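Local coordinates for charybdin (Charybdis maritima, PDB 2B7U), which belongs to the ribosome-inactivating proteins, a family of proteins, many from plants, whose mixed alpha/beta fold joins a largely antiparallel sheet to a bundle of helices, at residues A[11-17]-A[59-65]; A[37-41]-A[209-213]. One frame throughout, in Å; residues are numbered along the deposited sequence. Where two conformers were deposited one is given.

Contact 1 (A[11-17]-A[59-65])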
ATOM      1  N   THR A  11      -6.803  -5.667  12.767  1.00 18.68           N
ATOM      2  CA  THR A  11      -5.414  -5.332  13.059  1.00 18.87           C
ATOM      3  C   THR A  11      -4.530  -6.532  12.736  1.00 18.92           C
ATOM      4  O   THR A  11      -4.873  -7.683  13.078  1.00 19.70           O
ATOM      5  CB  THR A  11      -5.222  -4.903  14.536  1.00 19.57           C
ATOM      6  OG1 THR A  11      -6.043  -3.758  14.830  1.00 20.78           O
ATOM      7  CG2 THR A  11      -3.753  -4.561  14.841  1.00 20.02           C
ATOM      8  N   VAL A  12      -3.422  -6.275  12.060  1.00 17.71           N
ATOM      9  CA  VAL A  12      -2.380  -7.289  11.825  1.00 17.48           C
ATOM     10  C   VAL A  12      -1.092  -6.783  12.475  1.00 17.14           C
ATOM     11  O   VAL A  12      -0.834  -5.586  12.487  1.00 16.75           O
ATOM     12  CB  VAL A  12      -2.148  -7.630  10.317  1.00 18.36           C
ATOM     13  CG1 VAL A  12      -3.320  -8.435   9.798  1.00 18.70           C
ATOM     14  CG2 VAL A  12      -1.937  -6.370   9.448  1.00 19.21           C
ATOM     15  N   GLU A  13      -0.276  -7.702  12.968  1.00 17.16           N
ATOM     16  CA  GLU A  13       0.922  -7.333  13.712  1.00 18.14           C
ATOM     17  C   GLU A  13       2.111  -8.155  13.233  1.00 18.03           C
ATOM     18  O   GLU A  13       2.004  -9.359  13.027  1.00 18.38           O
ATOM     19  CB  GLU A  13       0.670  -7.507  15.210  1.00 18.32           C
ATOM     20  CG  GLU A  13       1.867  -7.222  16.092  1.00 19.74           C
ATOM     21  CD  GLU A  13       1.549  -7.317  17.583  1.00 21.84           C
ATOM     22  OE1 GLU A  13       0.359  -7.562  17.942  1.00 27.55           O
ATOM     23  OE2 GLU A  13       2.487  -7.156  18.405  1.00 26.91           O
ATOM     24  N   LEU A  14       3.238  -7.492  13.027  1.00 17.85           N
ATOM     25  CA  LEU A  14       4.465  -8.162  12.614  1.00 17.78           C
ATOM     26  C   LEU A  14       5.641  -7.698  13.459  1.00 17.52           C
ATOM     27  O   LEU A  14       5.849  -6.491  13.630  1.00 15.71           O
ATOM     28  CB  LEU A  14       4.739  -7.894  11.141  1.00 17.80           C
ATOM     29  CG  LEU A  14       5.891  -8.674  10.502  1.00 17.83           C
ATOM     30  CD1 LEU A  14       5.617 -10.168  10.482  1.00 18.64           C
ATOM     31  CD2 LEU A  14       6.149  -8.171   9.105  1.00 18.85           C
ATOM     32  N   ASP A  15       6.407  -8.648  13.994  1.00 18.69           N
ATOM     33  CA  ASP A  15       7.678  -8.290  14.619  1.00 20.08           C
ATOM     34  C   ASP A  15       8.813  -8.393  13.605  1.00 19.72           C
ATOM     35  O   ASP A  15       8.970  -9.409  12.945  1.00 19.46           O
ATOM     36  CB  ASP A  15       8.015  -9.122  15.841  1.00 21.30           C
ATOM     37  CG  ASP A  15       9.179  -8.509  16.631  1.00 23.92           C
ATOM     38  OD1 ASP A  15      10.359  -8.754  16.296  1.00 27.07           O
ATOM     39  OD2 ASP A  15       8.933  -7.705  17.565  1.00 30.32           O
ATOM     40  N   ILE A  16       9.623  -7.345  13.532  1.00 20.15           N
ATOM     41  CA  ILE A  16      10.648  -7.206  12.514  1.00 21.39           C
ATOM     42  C   ILE A  16      11.951  -7.926  12.865  1.00 22.15           C
ATOM     43  O   ILE A  16      12.717  -8.239  11.967  1.00 22.81           O
ATOM     44  CB  ILE A  16      10.936  -5.689  12.229  1.00 21.72           C
ATOM     45  CG1 ILE A  16       9.636  -4.911  12.055  1.00 22.43           C
ATOM     46  CG2 ILE A  16      11.825  -5.501  11.001  1.00 23.79           C
ATOM     47  CD1 ILE A  16       8.759  -5.471  10.965  1.00 20.78           C
ATOM     48  N   GLU A  17      12.205  -8.210  14.142  1.00 23.03           N
ATOM     49  CA  GLU A  17      13.524  -8.727  14.548  1.00 24.59           C
ATOM     50  C   GLU A  17      13.925 -10.061  13.912  1.00 24.57           C
ATOM     51  O   GLU A  17      15.051 -10.198  13.418  1.00 25.17           O
ATOM     52  CB  GLU A  17      13.619  -8.820  16.069  1.00 24.24           C
ATOM     53  CG  GLU A  17      15.008  -9.184  16.557  1.00 25.49           C
ATOM     54  CD  GLU A  17      15.084  -9.332  18.057  1.00 26.29           C
ATOM     55  OE1 GLU A  17      14.073  -9.071  18.746  1.00 28.11           O
ATOM     56  OE2 GLU A  17      16.163  -9.729  18.548  1.00 29.48           O
ATOM     57  N   ASP A  59      -5.530  -1.582  10.818  1.00 15.33           N
ATOM     58  CA  ASP A  59      -4.296  -1.189  11.486  1.00 15.91           C
ATOM     59  C   ASP A  59      -3.181  -2.210  11.292  1.00 15.18           C
ATOM     60  O   ASP A  59      -3.420  -3.426  11.301  1.00 15.64           O
ATOM     61  CB  ASP A  59      -4.561  -1.032  12.970  1.00 15.27           C
ATOM     62  CG  ASP A  59      -5.096   0.326  13.344  1.00 19.85           C
ATOM     63  OD1 ASP A  59      -5.244   1.219  12.472  1.00 19.21           O
ATOM     64  OD2 ASP A  59      -5.341   0.517  14.564  1.00 21.94           O
ATOM     65  N   LEU A  60      -1.972  -1.693  11.079  1.00 15.33           N
ATOM     66  CA  LEU A  60      -0.766  -2.492  10.888  1.00 15.21           C
ATOM     67  C   LEU A  60       0.175  -2.145  12.036  1.00 15.27           C
ATOM     68  O   LEU A  60       0.694  -1.047  12.094  1.00 14.49           O
ATOM     69  CB  LEU A  60      -0.115  -2.154   9.545  1.00 15.92           C
ATOM     70  CG  LEU A  60       1.283  -2.705   9.284  1.00 16.41           C
ATOM     71  CD1 LEU A  60       1.297  -4.224   9.303  1.00 17.94           C
ATOM     72  CD2 LEU A  60       1.849  -2.135   7.964  1.00 17.88           C
ATOM     73  N   LYS A  61       0.369  -3.089  12.946  1.00 15.51           N
ATOM     74  CA  LYS A  61       1.219  -2.867  14.117  1.00 16.92           C
ATOM     75  C   LYS A  61       2.580  -3.498  13.854  1.00 16.67           C
ATOM     76  O   LYS A  61       2.678  -4.693  13.538  1.00 17.40           O
ATOM     77  CB  LYS A  61       0.568  -3.477  15.363  1.00 16.84           C
ATOM     78  CG  LYS A  61       1.253  -3.126  16.679  1.00 20.30           C
ATOM     79  CD  LYS A  61       0.231  -3.331  17.812  1.00 21.20           C
ATOM     80  CE  LYS A  61       0.811  -3.305  19.185  1.00 25.39           C
ATOM     81  NZ  LYS A  61      -0.223  -3.759  20.179  1.00 27.37           N
ATOM     82  N   LEU A  62       3.630  -2.691  13.952  1.00 16.40           N
ATOM     83  CA  LEU A  62       4.987  -3.139  13.666  1.00 15.82           C
ATOM     84  C   LEU A  62       5.822  -2.962  14.914  1.00 15.52           C
ATOM     85  O   LEU A  62       5.818  -1.897  15.496  1.00 15.78           O
ATOM     86  CB  LEU A  62       5.596  -2.317  12.540  1.00 16.16           C
ATOM     87  CG  LEU A  62       4.863  -2.343  11.201  1.00 16.41           C
ATOM     88  CD1 LEU A  62       5.552  -1.398  10.212  1.00 18.01           C
ATOM     89  CD2 LEU A  62       4.766  -3.724  10.647  1.00 18.02           C
ATOM     90  N   THR A  63       6.545  -4.009  15.285  1.00 15.93           N
ATOM     91  CA  THR A  63       7.308  -3.989  16.523  1.00 16.72           C
ATOM     92  C   THR A  63       8.740  -4.414  16.246  1.00 17.07           C
ATOM     93  O   THR A  63       9.001  -5.307  15.431  1.00 17.43           O
ATOM     94  CB  THR A  63       6.674  -4.923  17.543  0.65 17.68           C
ATOM     95  OG1 THR A  63       5.384  -4.422  17.935  0.65 21.60           O
ATOM     96  CG2 THR A  63       7.529  -5.030  18.737  0.65 18.17           C
ATOM     97  N   PHE A  64       9.683  -3.775  16.940  1.00 16.74           N
ATOM     98  CA  PHE A  64      11.078  -4.158  16.868  1.00 16.23           C
ATOM     99  C   PHE A  64      11.760  -3.886  18.197  1.00 16.11           C
ATOM    100  O   PHE A  64      11.917  -2.727  18.573  1.00 15.74           O
ATOM    101  CB  PHE A  64      11.806  -3.367  15.788  1.00 16.61           C
ATOM    102  CG  PHE A  64      13.269  -3.693  15.697  1.00 16.60           C
ATOM    103  CD1 PHE A  64      13.675  -4.985  15.447  1.00 17.79           C
ATOM    104  CD2 PHE A  64      14.223  -2.719  15.867  1.00 18.12           C
ATOM    105  CE1 PHE A  64      15.020  -5.297  15.378  1.00 19.56           C
ATOM    106  CE2 PHE A  64      15.582  -3.034  15.800  1.00 18.36           C
ATOM    107  CZ  PHE A  64      15.969  -4.306  15.550  1.00 18.78           C
ATOM    108  N   ARG A  65      12.170  -4.943  18.885  1.00 16.51           N
ATOM    109  CA  ARG A  65      12.923  -4.833  20.146  1.00 17.25           C
ATOM    110  C   ARG A  65      12.279  -3.841  21.129  1.00 16.45           C
ATOM    111  O   ARG A  65      12.945  -2.965  21.676  1.00 16.03           O
ATOM    112  CB  ARG A  65      14.389  -4.463  19.880  1.00 17.57           C
ATOM    113  CG  ARG A  65      15.136  -5.541  19.126  1.00 19.58           C
ATOM    114  CD  ARG A  65      16.623  -5.251  18.986  1.00 21.68           C
ATOM    115  NE  ARG A  65      17.284  -6.392  18.359  1.00 25.79           N
ATOM    116  CZ  ARG A  65      18.387  -6.332  17.609  1.00 29.33           C
ATOM    117  NH1 ARG A  65      18.893  -7.462  17.102  1.00 31.32           N
ATOM    118  NH2 ARG A  65      18.993  -5.175  17.361  1.00 31.57           N
TER
HETATM  119  O   HOH W   1      -5.400  -1.533  16.224  1.00 29.83           O
HETATM  120  O   HOH W   2      -0.062  -6.494  20.295  1.00 24.41           O
HETATM  121  O   HOH W   3      11.780  -7.712  18.518  1.00 27.30           O
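A parallel strand pair opens the mixed six-stranded sheet of the ribosome-inactivating fold: edge strand 7-15 lies beside strand 56-64, their short axes 4.7 Å apart at 18°. Five hydrogen bonds join the backbones: V12 N to D59 O, L14 N to K61 O and I16 N to T63 O (each 2.9 Å), K61 N to V12 O (2.8 Å) and T63 N to L14 O (3.1 Å). V12, L14, L60 and L62 share the face turned to the helices, where V12 CG2 meets L60 CD1 at 3.9 Å; branched apolar side chains suit this layer against F27 and F165. T11, D59, E13, K61, D15 and T63 suit the more watery face, their inner carbons lying along the sheet (E13 CG to K61 CB 4.0 Å). There one water bridges T11 OG1 and D59 OD2, another E13 OE1 and K61 NZ, while D59 OD1 forms a salt bridge with R72. At the strand's end, D15 OD1 accepts from E17 N (2.9 Å) in an Asx turn, and E17 OE2 forms a salt bridge with R65 NE (3.5 Å). The pair is thus amphipathic: one face packs hydrocarbon against helices, the other pairs charges partly through water, partly directly.

Contact 2 (A[37-41]-A[209-213])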
ATOM      1  N   THR A  37     -12.636  -8.824  -0.330  1.00 20.36           N
ATOM      2  CA  THR A  37     -14.100  -8.995  -0.253  1.00 22.53           C
ATOM      3  C   THR A  37     -14.583 -10.120  -1.125  1.00 22.17           C
ATOM      4  O   THR A  37     -15.443 -10.879  -0.725  1.00 23.63           O
ATOM      5  CB  THR A  37     -14.882  -7.719  -0.642  1.00 22.96           C
ATOM      6  OG1 THR A  37     -14.831  -7.526  -2.076  1.00 25.46           O
ATOM      7  CG2 THR A  37     -14.373  -6.581   0.101  1.00 25.54           C
ATOM      8  N   TRP A  38     -14.037 -10.223  -2.329  1.00 22.20           N
ATOM      9  CA  TRP A  38     -14.349 -11.271  -3.282  1.00 21.74           C
ATOM     10  C   TRP A  38     -13.110 -11.485  -4.109  1.00 19.36           C
ATOM     11  O   TRP A  38     -12.074 -10.895  -3.813  1.00 20.06           O
ATOM     12  CB  TRP A  38     -15.500 -10.917  -4.182  1.00 21.88           C
ATOM     13  CG  TRP A  38     -15.286  -9.672  -5.081  1.00 23.71           C
ATOM     14  CD1 TRP A  38     -15.220  -8.382  -4.650  1.00 23.90           C
ATOM     15  CD2 TRP A  38     -15.196  -9.617  -6.529  1.00 24.33           C
ATOM     16  NE1 TRP A  38     -15.060  -7.528  -5.722  1.00 23.09           N
ATOM     17  CE2 TRP A  38     -15.038  -8.261  -6.885  1.00 24.35           C
ATOM     18  CE3 TRP A  38     -15.199 -10.580  -7.555  1.00 21.10           C
ATOM     19  CZ2 TRP A  38     -14.917  -7.846  -8.235  1.00 23.51           C
ATOM     20  CZ3 TRP A  38     -15.043 -10.166  -8.875  1.00 21.49           C
ATOM     21  CH2 TRP A  38     -14.943  -8.807  -9.202  1.00 22.99           C
ATOM     22  N   TYR A  39     -13.206 -12.433  -5.055  1.00 16.45           N
ATOM     23  CA  TYR A  39     -12.031 -12.905  -5.785  1.00 15.03           C
ATOM     24  C   TYR A  39     -12.299 -12.975  -7.275  1.00 13.66           C
ATOM     25  O   TYR A  39     -13.377 -13.360  -7.729  1.00 12.77           O
ATOM     26  CB  TYR A  39     -11.577 -14.283  -5.266  1.00 14.70           C
ATOM     27  CG  TYR A  39     -11.002 -14.236  -3.898  1.00 15.08           C
ATOM     28  CD1 TYR A  39     -11.825 -14.297  -2.755  1.00 16.02           C
ATOM     29  CD2 TYR A  39      -9.627 -14.177  -3.706  1.00 14.30           C
ATOM     30  CE1 TYR A  39     -11.283 -14.256  -1.474  1.00 17.05           C
ATOM     31  CE2 TYR A  39      -9.076 -14.136  -2.430  1.00 16.19           C
ATOM     32  CZ  TYR A  39      -9.913 -14.170  -1.313  1.00 17.69           C
ATOM     33  OH  TYR A  39      -9.354 -14.133  -0.059  1.00 19.47           O
ATOM     34  N   LEU A  40     -11.281 -12.612  -8.049  1.00 12.84           N
ATOM     35  CA  LEU A  40     -11.294 -12.707  -9.462  1.00 12.49           C
ATOM     36  C   LEU A  40     -10.122 -13.593  -9.924  1.00 12.69           C
ATOM     37  O   LEU A  40      -8.985 -13.211  -9.755  1.00 12.06           O
ATOM     38  CB  LEU A  40     -11.164 -11.308 -10.061  1.00 12.90           C
ATOM     39  CG  LEU A  40     -11.106 -11.342 -11.581  1.00 13.81           C
ATOM     40  CD1 LEU A  40     -12.311 -11.997 -12.170  1.00 13.94           C
ATOM     41  CD2 LEU A  40     -10.909  -9.950 -12.202  1.00 14.78           C
ATOM     42  N   HIS A  41     -10.379 -14.786 -10.422  1.00 11.66           N
ATOM     43  CA  HIS A  41      -9.324 -15.707 -10.863  1.00 12.55           C
ATOM     44  C   HIS A  41      -8.270 -15.902  -9.789  1.00 12.49           C
ATOM     45  O   HIS A  41      -7.062 -15.928 -10.074  1.00 13.87           O
ATOM     46  CB  HIS A  41      -8.710 -15.259 -12.181  1.00 13.07           C
ATOM     47  CG  HIS A  41      -9.726 -15.140 -13.258  1.00 15.02           C
ATOM     48  ND1 HIS A  41      -9.849 -14.035 -14.076  1.00 21.00           N
ATOM     49  CD2 HIS A  41     -10.746 -15.961 -13.576  1.00 15.24           C
ATOM     50  CE1 HIS A  41     -10.875 -14.218 -14.894  1.00 19.17           C
ATOM     51  NE2 HIS A  41     -11.439 -15.375 -14.603  1.00 20.63           N
ATOM     52  N   ILE A 209      -8.830  -4.275 -15.501  1.00 11.26           N
ATOM     53  CA  ILE A 209      -9.094  -5.695 -15.189  1.00 11.06           C
ATOM     54  C   ILE A 209     -10.560  -5.896 -14.813  1.00 11.39           C
ATOM     55  O   ILE A 209     -11.229  -6.763 -15.391  1.00 11.04           O
ATOM     56  CB  ILE A 209      -8.170  -6.180 -14.078  1.00 12.27           C
ATOM     57  CG1 ILE A 209      -6.727  -6.239 -14.619  1.00 10.75           C
ATOM     58  CG2 ILE A 209      -8.596  -7.554 -13.549  1.00 13.30           C
ATOM     59  CD1 ILE A 209      -5.720  -6.246 -13.525  1.00 14.37           C
ATOM     60  N   LEU A 210     -11.089  -5.093 -13.894  1.00 11.46           N
ATOM     61  CA  LEU A 210     -12.479  -5.279 -13.484  1.00 11.52           C
ATOM     62  C   LEU A 210     -13.451  -4.853 -14.587  1.00 12.33           C
ATOM     63  O   LEU A 210     -14.489  -5.470 -14.760  1.00 12.70           O
ATOM     64  CB  LEU A 210     -12.777  -4.522 -12.206  1.00 12.40           C
ATOM     65  CG  LEU A 210     -12.047  -5.040 -10.985  1.00 13.14           C
ATOM     66  CD1 LEU A 210     -12.564  -4.334  -9.756  1.00 15.23           C
ATOM     67  CD2 LEU A 210     -12.209  -6.554 -10.835  1.00 14.36           C
ATOM     68  N   LYS A 211     -13.123  -3.805 -15.334  1.00 11.18           N
ATOM     69  CA  LYS A 211     -14.021  -3.396 -16.421  1.00 12.11           C
ATOM     70  C   LYS A 211     -14.017  -4.467 -17.507  1.00 11.34           C
ATOM     71  O   LYS A 211     -15.082  -4.752 -18.112  1.00 12.52           O
ATOM     72  CB  LYS A 211     -13.680  -1.980 -16.939  1.00 13.43           C
ATOM     73  CG  LYS A 211     -14.848  -1.317 -17.644  1.00 16.17           C
ATOM     74  CD  LYS A 211     -15.911  -0.815 -16.720  1.00 16.35           C
ATOM     75  CE  LYS A 211     -17.019  -0.130 -17.511  1.00 17.95           C
ATOM     76  NZ  LYS A 211     -18.112   0.335 -16.643  1.00 19.63           N
ATOM     77  N   SER A 212     -12.866  -5.088 -17.786  1.00 12.20           N
ATOM     78  CA  SER A 212     -12.800  -6.192 -18.743  1.00 13.38           C
ATOM     79  C   SER A 212     -13.696  -7.357 -18.301  1.00 13.19           C
ATOM     80  O   SER A 212     -14.390  -7.959 -19.135  1.00 13.65           O
ATOM     81  CB  SER A 212     -11.373  -6.689 -18.933  1.00 14.76           C
ATOM     82  OG  SER A 212     -10.638  -5.730 -19.667  1.00 16.99           O
ATOM     83  N   ASN A 213     -13.697  -7.675 -17.013  1.00 12.44           N
ATOM     84  CA  ASN A 213     -14.500  -8.789 -16.494  1.00 11.98           C
ATOM     85  C   ASN A 213     -15.992  -8.490 -16.544  1.00 11.39           C
ATOM     86  O   ASN A 213     -16.794  -9.393 -16.729  1.00 12.54           O
ATOM     87  CB  ASN A 213     -14.066  -9.114 -15.063  1.00 12.89           C
ATOM     88  CG  ASN A 213     -14.616 -10.453 -14.537  1.00 14.47           C
ATOM     89  OD1 ASN A 213     -14.342 -11.501 -15.089  1.00 21.57           O
ATOM     90  ND2 ASN A 213     -15.319 -10.403 -13.422  1.00 18.17           N
TER
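The backbones of strand 38-40 and helix segment 209-213 stand nearly perpendicular, at 81°, with their short axes 11.3 Å apart at closest approach. Even the nearest CA atoms, those of L40 and L210, are 8.5 Å from each other, so side chains alone bridge the gap and no hydrogen bond crosses it. Along the extended strand W38 and L40 direct their CA-to-CB bonds toward the helix, while Y39 between them is out of its reach. L40 is the centre of the contact: its CD2 lies 3.6 Å from I209 CG2 and 3.9 Å from L210 CD2, and its CD1 is 3.6 Å from N213 OD1. A leucine fits here because its forked end can touch two successive helix residues and the one a turn later; I209 and N213 fall on the same side of the helix, as the backbone hydrogen bond from N213 N to I209 O (3.1 Å) reflects. W38 spans the distance with its large indole, bringing CH2 to 3.9 Å from L210 CD2. At the exposed end H41 comes only loosely near N213, H41 CE1 lying 4.4 Å from N213 OD1. V45 of the paired strand 43-45 and L237 of helix 233-237 extend the apolar cluster. Aliphatic and aromatic side chains thus join an early two-stranded antiparallel hairpin to helix 202-214, a late helix of the ribosome-inactivating fold.

The two contacts lie well apart in the single chain, with centres 30 Å from each other and nearest atoms about 13 Å apart, and they do not touch. Their segments alternate along the sequence: 11-17, 37-41, 59-65, then 209-213. Helix 21-35 and the hairpin of strands 38-40 and 43-45 therefore fall between the two strands of contact 1, so the chain leaves the large sheet, visits the region of contact 2 and returns. Contact 1 joins neighbouring strands at the edge of that sheet, whereas contact 2 alone ties the early hairpin to helix 202-214, far later in the chain. The alternating order interlaces the two regions in one fold.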